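Local coordinates for protein Afp2 (Serratia entomophila, PDB 6RBN) that probably forms part of the contractile sheath that surrounds the inner tube of the anti-feeding prophage, a phage-tail-like injection system, in its extended state, at residues G123-F127 against N257-R261; D262-L267 against A286-Y290. One frame throughout, in Å; residues are numbered along the deposited sequence.

Contact 1 (G123-F127 against N257-R261)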
loop_
_atom_site.group_PDB
_atom_site.type_symbol
_atom_site.label_atom_id
_atom_site.label_comp_id
_atom_site.label_asym_id
_atom_site.label_seq_id
_atom_site.Cartn_x
_atom_site.Cartn_y
_atom_site.Cartn_z
ATOM N N GLY C 123 44.005 -72.324 -6.531
ATOM C CA GLY C 123 43.607 -71.228 -7.393
ATOM C C GLY C 123 44.515 -70.017 -7.369
ATOM O O GLY C 123 44.050 -68.907 -7.097
ATOM N N TYR C 124 45.805 -70.202 -7.646
ATOM C CA TYR C 124 46.778 -69.124 -7.533
ATOM C C TYR C 124 47.197 -68.513 -8.864
ATOM O O TYR C 124 48.166 -67.745 -8.883
ATOM C CB TYR C 124 48.008 -69.600 -6.775
ATOM C CG TYR C 124 47.816 -69.586 -5.287
ATOM C CD1 TYR C 124 47.905 -68.396 -4.583
ATOM C CD2 TYR C 124 47.546 -70.748 -4.586
ATOM C CE1 TYR C 124 47.731 -68.359 -3.224
ATOM C CE2 TYR C 124 47.373 -70.722 -3.219
ATOM C CZ TYR C 124 47.465 -69.523 -2.544
ATOM O OH TYR C 124 47.291 -69.489 -1.183
ATOM N N ARG C 125 46.506 -68.846 -9.964
ATOM C CA ARG C 125 46.601 -68.145 -11.256
ATOM C C ARG C 125 48.003 -68.210 -11.858
ATOM O O ARG C 125 48.515 -67.222 -12.388
ATOM C CB ARG C 125 46.159 -66.685 -11.137
ATOM C CG ARG C 125 44.787 -66.450 -10.554
ATOM C CD ARG C 125 43.683 -66.991 -11.417
ATOM N NE ARG C 125 43.241 -68.318 -11.011
ATOM C CZ ARG C 125 42.431 -69.077 -11.737
ATOM N NH1 ARG C 125 41.989 -68.633 -12.900
ATOM N NH2 ARG C 125 42.062 -70.272 -11.305
ATOM N N ILE C 126 48.637 -69.370 -11.766
ATOM C CA ILE C 126 49.985 -69.547 -12.253
ATOM C C ILE C 126 49.959 -70.378 -13.530
ATOM O O ILE C 126 48.934 -70.928 -13.919
ATOM C CB ILE C 126 50.903 -70.157 -11.162
ATOM C CG1 ILE C 126 50.194 -71.287 -10.407
ATOM C CG2 ILE C 126 51.357 -69.086 -10.198
ATOM C CD1 ILE C 126 50.356 -72.665 -10.979
ATOM N N PHE C 127 51.103 -70.459 -14.202
ATOM C CA PHE C 127 51.248 -71.274 -15.401
ATOM C C PHE C 127 52.562 -72.030 -15.304
ATOM O O PHE C 127 53.616 -71.421 -15.113
ATOM C CB PHE C 127 51.217 -70.415 -16.665
ATOM C CG PHE C 127 51.158 -71.209 -17.933
ATOM C CD1 PHE C 127 49.963 -71.764 -18.356
ATOM C CD2 PHE C 127 52.291 -71.411 -18.698
ATOM C CE1 PHE C 127 49.898 -72.498 -19.517
ATOM C CE2 PHE C 127 52.232 -72.148 -19.861
ATOM C CZ PHE C 127 51.033 -72.692 -20.267
ATOM N N ASN C 257 44.656 -65.339 -17.198
ATOM C CA ASN C 257 45.404 -65.216 -15.951
ATOM C C ASN C 257 45.936 -63.806 -15.751
ATOM O O ASN C 257 46.053 -63.349 -14.614
ATOM C CB ASN C 257 46.559 -66.214 -15.920
ATOM C CG ASN C 257 46.087 -67.639 -15.834
ATOM O OD1 ASN C 257 45.113 -67.939 -15.153
ATOM N ND2 ASN C 257 46.783 -68.534 -16.517
ATOM N N ALA C 258 46.247 -63.100 -16.837
ATOM C CA ALA C 258 46.628 -61.699 -16.711
ATOM C C ALA C 258 45.422 -60.828 -16.389
ATOM O O ALA C 258 45.544 -59.836 -15.664
ATOM C CB ALA C 258 47.303 -61.225 -17.996
ATOM N N VAL C 259 44.253 -61.181 -16.920
ATOM C CA VAL C 259 43.038 -60.420 -16.649
ATOM C C VAL C 259 42.557 -60.675 -15.226
ATOM O O VAL C 259 42.169 -59.746 -14.510
ATOM C CB VAL C 259 41.961 -60.768 -17.694
ATOM C CG1 VAL C 259 40.644 -60.137 -17.352
ATOM C CG2 VAL C 259 42.386 -60.290 -19.046
ATOM N N GLU C 260 42.604 -61.936 -14.790
ATOM C CA GLU C 260 42.111 -62.299 -13.465
ATOM C C GLU C 260 42.992 -61.741 -12.359
ATOM O O GLU C 260 42.499 -61.425 -11.273
ATOM C CB GLU C 260 41.998 -63.818 -13.360
ATOM C CG GLU C 260 40.815 -64.347 -14.134
ATOM C CD GLU C 260 40.797 -65.839 -14.325
ATOM O OE1 GLU C 260 41.794 -66.506 -13.997
ATOM O OE2 GLU C 260 39.784 -66.346 -14.832
ATOM N N ARG C 261 44.290 -61.593 -12.615
ATOM C CA ARG C 261 45.159 -61.012 -11.599
ATOM C C ARG C 261 45.054 -59.494 -11.576
ATOM O O ARG C 261 45.061 -58.888 -10.501
ATOM C CB ARG C 261 46.607 -61.447 -11.820
ATOM C CG ARG C 261 46.868 -62.905 -11.503
ATOM C CD ARG C 261 48.286 -63.300 -11.872
ATOM N NE ARG C 261 49.276 -62.646 -11.027
ATOM C CZ ARG C 261 49.737 -63.155 -9.891
ATOM N NH1 ARG C 261 49.307 -64.335 -9.468
ATOM N NH2 ARG C 261 50.636 -62.488 -9.181
#

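Contact 2 (D262-L267 against A286-Y290)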
loop_
_atom_site.group_PDB
_atom_site.type_symbol
_atom_site.label_atom_id
_atom_site.label_comp_id
_atom_site.label_asym_id
_atom_site.label_seq_id
_atom_site.Cartn_x
_atom_site.Cartn_y
_atom_site.Cartn_z
ATOM N N ASP C 262 44.946 -58.857 -12.743
ATOM C CA ASP C 262 44.909 -57.399 -12.774
ATOM C C ASP C 262 43.561 -56.834 -12.357
ATOM O O ASP C 262 43.501 -55.682 -11.916
ATOM C CB ASP C 262 45.271 -56.883 -14.161
ATOM C CG ASP C 262 46.731 -57.081 -14.492
ATOM O OD1 ASP C 262 47.556 -57.080 -13.556
ATOM O OD2 ASP C 262 47.056 -57.234 -15.687
ATOM N N ILE C 263 42.478 -57.598 -12.496
ATOM C CA ILE C 263 41.197 -57.139 -11.974
ATOM C C ILE C 263 41.164 -57.264 -10.458
ATOM O O ILE C 263 40.709 -56.350 -9.759
ATOM C CB ILE C 263 40.034 -57.884 -12.658
ATOM C CG1 ILE C 263 39.872 -57.392 -14.093
ATOM C CG2 ILE C 263 38.730 -57.709 -11.913
ATOM C CD1 ILE C 263 38.809 -58.111 -14.862
ATOM N N GLN C 264 41.689 -58.366 -9.913
ATOM C CA GLN C 264 41.682 -58.500 -8.462
ATOM C C GLN C 264 42.724 -57.617 -7.793
ATOM O O GLN C 264 42.595 -57.342 -6.602
ATOM C CB GLN C 264 41.890 -59.950 -8.029
ATOM C CG GLN C 264 43.282 -60.492 -8.210
ATOM C CD GLN C 264 43.416 -61.904 -7.692
ATOM O OE1 GLN C 264 42.469 -62.468 -7.150
ATOM N NE2 GLN C 264 44.601 -62.480 -7.840
ATOM N N LYS C 265 43.744 -57.157 -8.519
ATOM C CA LYS C 265 44.612 -56.127 -7.964
ATOM C C LYS C 265 43.900 -54.785 -7.888
ATOM O O LYS C 265 44.205 -53.970 -7.012
ATOM C CB LYS C 265 45.890 -55.996 -8.789
ATOM C CG LYS C 265 46.920 -57.083 -8.528
ATOM C CD LYS C 265 48.075 -57.032 -9.519
ATOM C CE LYS C 265 49.236 -56.178 -9.025
ATOM N NZ LYS C 265 48.965 -54.715 -9.075
ATOM N N SER C 266 42.951 -54.542 -8.788
ATOM C CA SER C 266 42.217 -53.286 -8.780
ATOM C C SER C 266 41.039 -53.320 -7.821
ATOM O O SER C 266 40.650 -52.275 -7.292
ATOM C CB SER C 266 41.730 -52.954 -10.187
ATOM O OG SER C 266 40.974 -51.759 -10.189
ATOM N N LEU C 267 40.460 -54.492 -7.586
ATOM C CA LEU C 267 39.307 -54.611 -6.707
ATOM C C LEU C 267 39.678 -54.920 -5.264
ATOM O O LEU C 267 38.781 -54.996 -4.423
ATOM C CB LEU C 267 38.343 -55.680 -7.222
ATOM C CG LEU C 267 37.660 -55.397 -8.559
ATOM C CD1 LEU C 267 36.733 -56.536 -8.928
ATOM C CD2 LEU C 267 36.916 -54.085 -8.518
ATOM N N ALA C 286 35.014 -49.972 -12.673
ATOM C CA ALA C 286 36.446 -50.203 -12.588
ATOM C C ALA C 286 36.883 -51.369 -13.456
ATOM O O ALA C 286 38.064 -51.458 -13.802
ATOM C CB ALA C 286 36.855 -50.459 -11.141
ATOM N N VAL C 287 35.963 -52.258 -13.811
ATOM C CA VAL C 287 36.278 -53.371 -14.697
ATOM C C VAL C 287 36.071 -52.983 -16.155
ATOM O O VAL C 287 36.881 -53.335 -17.015
ATOM C CB VAL C 287 35.433 -54.598 -14.308
ATOM C CG1 VAL C 287 35.763 -55.767 -15.191
ATOM C CG2 VAL C 287 35.664 -54.960 -12.861
ATOM N N ASP C 288 34.997 -52.239 -16.449
ATOM C CA ASP C 288 34.764 -51.755 -17.807
ATOM C C ASP C 288 35.833 -50.770 -18.256
ATOM O O ASP C 288 36.119 -50.680 -19.452
ATOM C CB ASP C 288 33.393 -51.094 -17.918
ATOM C CG ASP C 288 32.266 -52.090 -17.929
ATOM O OD1 ASP C 288 32.486 -53.228 -18.388
ATOM O OD2 ASP C 288 31.151 -51.731 -17.502
ATOM N N SER C 289 36.424 -50.018 -17.328
ATOM C CA SER C 289 37.532 -49.149 -17.702
ATOM C C SER C 289 38.790 -49.954 -17.984
ATOM O O SER C 289 39.585 -49.572 -18.848
ATOM C CB SER C 289 37.803 -48.122 -16.605
ATOM O OG SER C 289 38.337 -48.742 -15.453
ATOM N N TYR C 290 38.986 -51.064 -17.272
ATOM C CA TYR C 290 40.135 -51.922 -17.540
ATOM C C TYR C 290 39.959 -52.682 -18.845
ATOM O O TYR C 290 40.885 -52.755 -19.660
ATOM C CB TYR C 290 40.355 -52.895 -16.382
ATOM C CG TYR C 290 41.495 -53.854 -16.630
ATOM C CD1 TYR C 290 42.811 -53.427 -16.556
ATOM C CD2 TYR C 290 41.254 -55.184 -16.946
ATOM C CE1 TYR C 290 43.855 -54.295 -16.790
ATOM C CE2 TYR C 290 42.292 -56.057 -17.184
ATOM C CZ TYR C 290 43.588 -55.608 -17.102
ATOM O OH TYR C 290 44.628 -56.472 -17.338
#

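Contact 1 (G123-F127 against N257-R261)
Arg125 lies across one side of the helical turn 257-261, its aliphatic stem overlapping that of Arg261, with Arg125 CB 3.9 Å from Arg261 CG. The backbone CA atoms of Arg125 and Asn257 come within 5.7 Å. The Arg125 guanidinium then reaches Glu260 edge-on in a salt bridge, Arg125 NH1 to Glu260 OE1 at 2.4 Å; so short a distance should be read with caution, since the position of Arg125 NH1 is less certain. The same NH1 bridges to Glu14 of an Afp3 subunit. On the next residue of the helix, Arg261 folds its end toward the loop and brings NH1 to 3.6 Å from Tyr124 O, while Asn257 ND2 lies 4.1 Å from Ile126 O. Gly123, the C-prime residue of a Schellman motif, ends helix 112-122, and the loop then leads into strand 127-129 of the mixed sheet; Ile126 turns away into that sheet and its helices. The chemistry is thus mainly polar at the loop-helix boundary, and its central charge is shared with a neighbouring sheath subunit.

Contact 2 (D262-L267 against A286-Y290)
Two consecutive helices, 250-267 and 277-295, pack here in a roughly antiparallel helix-helix contact of the sheath C-terminal domain: the axes of 262-267 and 286-290 approach to 10.5 Å, with 140° between their directions. Ile263 is the main bump. Its side chain enters the hollow between Val287 and Tyr290, one turn apart on the facing helix, putting CD1 3.9 Å from Val287 CG1 and CG1 3.9 Å from Tyr290 CD2. One turn further on, Leu267 rests loosely on Ala286 and Val287, its CD2 4.5 Å from Ala286 CB and its CD1 4.4 Å from Val287 CG2. The small Ala286 points at the opposite helix and also meets Ser266. Val287 is backed by Val311 of strand 309-312, while Phe445 and Leu443 of an Afp3 subunit pack on Ile263 and Leu267. At the other end the long Tyr290 ring spans the gap beside Asp262, bringing its OH to 3.0 Å from Asp262 OD2.

How the contacts relate
Helix 250-267 carries one side of both contacts, and their centres are about 14 Å apart. Along the chain they come in series: contact 1 closes at residues 257-261, after a long excursion from the loop behind helix 112-122, and contact 2 opens with the very next residue, pairing with helix 277-295 only 19 residues later. They touch where Tyr290 OH lies 3.9 Å from Ala258 O. One helix therefore connects the region of the mixed sheet, in the subtilisin-like domain, to the second helix of the C-terminal region. Since Afp3 residues reach both contacts, this junction also belongs to the interface between sheath subunits.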